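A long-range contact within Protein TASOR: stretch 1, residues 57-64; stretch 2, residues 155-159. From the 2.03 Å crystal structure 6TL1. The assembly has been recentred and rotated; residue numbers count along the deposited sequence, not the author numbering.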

# COMPACT_ATOMS: atom_id res chain seq x y z
N GLU A 57 -18.51 8.52 -3.82
CA GLU A 57 -19.48 7.81 -2.98
C GLU A 57 -19.14 7.98 -1.51
O GLU A 57 -20.04 8.08 -0.67
N LEU A 58 -17.85 8.02 -1.17
CA LEU A 58 -17.50 8.23 0.24
C LEU A 58 -17.98 9.59 0.71
O LEU A 58 -18.53 9.71 1.82
N LYS A 59 -17.81 10.63 -0.12
CA LYS A 59 -18.30 11.95 0.25
C LYS A 59 -19.82 11.99 0.29
O LYS A 59 -20.40 12.71 1.11
N PHE A 60 -20.48 11.20 -0.56
CA PHE A 60 -21.93 11.10 -0.48
C PHE A 60 -22.39 10.46 0.83
O PHE A 60 -23.47 10.80 1.32
N ASP A 61 -21.60 9.58 1.41
CA ASP A 61 -21.99 8.86 2.62
C ASP A 61 -21.52 9.61 3.86
O ASP A 61 -21.74 9.16 4.99
N GLY A 62 -21.00 10.81 3.69
CA GLY A 62 -20.78 11.65 4.84
C GLY A 62 -19.36 11.70 5.34
O GLY A 62 -19.11 12.31 6.38
N ARG A 63 -18.42 11.07 4.64
CA ARG A 63 -17.04 11.12 5.10
C ARG A 63 -16.56 12.57 5.09
O ARG A 63 -17.00 13.38 4.27
N LEU A 64 -15.66 12.89 6.01
CA LEU A 64 -15.18 14.26 6.05
C LEU A 64 -14.08 14.44 5.01
O LEU A 64 -13.49 13.47 4.53
N PRO A 155 -17.64 -3.08 8.71
CA PRO A 155 -18.50 -2.35 7.78
C PRO A 155 -18.43 -0.85 8.02
O PRO A 155 -18.19 -0.40 9.15
N LYS A 156 -18.58 -0.09 6.94
CA LYS A 156 -18.67 1.37 6.97
C LYS A 156 -17.35 2.03 7.37
O LYS A 156 -17.33 3.19 7.78
N HIS A 157 -16.25 1.29 7.29
CA HIS A 157 -14.90 1.80 7.45
C HIS A 157 -14.12 1.41 6.21
O HIS A 157 -14.47 0.44 5.53
N GLU A 158 -13.09 2.19 5.88
CA GLU A 158 -12.38 1.91 4.64
C GLU A 158 -11.21 0.96 4.81
O GLU A 158 -10.84 0.29 3.83
N CYS A 159 -10.62 0.86 6.00
CA CYS A 159 -9.45 0.00 6.16
C CYS A 159 -9.28 -0.32 7.64
O CYS A 159 -9.88 0.32 8.51

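The contact is built round one ion pair, Arg63 with Glu158, the two residues that cover the most surface here. The backbones stay well apart, with even the nearest CA atoms, those of Leu58 and Glu158, 9.2 Å from each other, and side chains span the gap. Both CA-to-CB bonds of the pair point toward the opposite stretch. Arg63 leaves its backbone with chi1 and chi2 both m and chi3 t, which carries the guanidinium across to the carboxylate of Glu158 (chi1 m, chi2 p). The two groups meet in a bidentate salt bridge: Arg63 NE donates to Glu158 OE1 at 2.8 Å, nearly straight at 171°, and Arg63 NH2 donates to Glu158 OE2 at 2.7 Å. Arginine suits this place because its planar head offers two N-H groups side by side along one edge, matching the paired oxygens of a carboxylate. Glu158 OE1 is also hydrogen-bonded elsewhere in the structure.

Arg63 NH2 also lies 3.1 Å from Lys156 O, but the angle is too poor for a hydrogen bond. On its own side, Arg63 NH1 forms a salt bridge with Asp61 OD2 at 3.5 Å, so the guanidinium is held between acidic groups from both stretches.

Leu58, in the last turn of the helix, supplies the apolar part. Its m,t rotamer brings CD2 to 3.4 Å from Glu158 OE2, and this methyl packs beside the ion pair; a branched apolar side chain suits so buried a position.

Lys156 covers the next largest area after the pair. Its CA-to-CB bond points sideways, yet the long, flexible chain, m,m and then extended, places NZ 4.2 Å from Asp61 OD1; the opposite charges attract without forming a salt bridge. The CA-to-CB bond of His157, by contrast, points away, and its ND1 donates to Pro155 O at 2.9 Å within its own stretch.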

# COMPACT_ATOMS: atom_id res chain seq x y z
CB GLU A 57 -19.54 6.32 -3.33
CG GLU A 57 -19.57 5.99 -4.80
CD GLU A 57 -19.81 4.51 -5.05
OE1 GLU A 57 -19.66 3.71 -4.10
OE2 GLU A 57 -20.16 4.15 -6.20
CB LEU A 58 -15.99 8.08 0.44
CG LEU A 58 -15.43 6.65 0.36
CD1 LEU A 58 -13.91 6.65 0.39
CD2 LEU A 58 -15.99 5.79 1.50
CB LYS A 59 -17.78 13.00 -0.73
CG LYS A 59 -18.16 14.43 -0.38
CD LYS A 59 -17.51 15.43 -1.32
CE LYS A 59 -17.72 16.86 -0.85
NZ LYS A 59 -17.31 17.87 -1.87
CB PHE A 60 -22.48 10.32 -1.67
CG PHE A 60 -23.97 10.26 -1.70
CD1 PHE A 60 -24.71 11.29 -2.26
CD2 PHE A 60 -24.64 9.18 -1.14
CE1 PHE A 60 -26.09 11.23 -2.27
CE2 PHE A 60 -26.02 9.12 -1.15
CZ PHE A 60 -26.75 10.15 -1.72
CB ASP A 61 -21.42 7.42 2.53
CG ASP A 61 -21.81 6.47 3.71
OD1 ASP A 61 -21.71 5.25 3.49
OD2 ASP A 61 -22.18 6.87 4.83
CB ARG A 63 -16.12 10.28 4.21
CG ARG A 63 -16.45 8.81 4.14
CD ARG A 63 -16.43 8.12 5.49
NE ARG A 63 -16.46 6.68 5.28
CZ ARG A 63 -17.57 5.95 5.21
NH1 ARG A 63 -18.75 6.54 5.35
NH2 ARG A 63 -17.51 4.64 5.01
CB LEU A 64 -14.60 14.57 7.43
CG LEU A 64 -15.28 14.02 8.63
CD1 LEU A 64 -14.43 13.97 9.75
CD2 LEU A 64 -16.47 14.76 8.99
CB PRO A 155 -19.90 -2.89 8.05
CG PRO A 155 -19.64 -4.27 8.65
CD PRO A 155 -18.42 -4.06 9.51
CB LYS A 156 -19.79 1.83 7.91
CG LYS A 156 -21.17 1.34 7.49
CD LYS A 156 -21.47 1.59 6.03
CE LYS A 156 -22.86 1.12 5.66
NZ LYS A 156 -23.12 1.36 4.21
CB HIS A 157 -14.22 1.26 8.72
CG HIS A 157 -14.87 1.70 10.00
ND1 HIS A 157 -16.10 1.21 10.41
CD2 HIS A 157 -14.48 2.58 10.95
CE1 HIS A 157 -16.43 1.78 11.55
NE2 HIS A 157 -15.47 2.61 11.90
CB GLU A 158 -11.90 3.21 4.00
CG GLU A 158 -12.99 3.94 3.20
CD GLU A 158 -14.23 4.26 4.03
OE1 GLU A 158 -14.16 5.23 4.82
OE2 GLU A 158 -15.24 3.53 3.93
CB CYS A 159 -8.15 0.62 5.63
SG CYS A 159 -7.67 2.15 6.50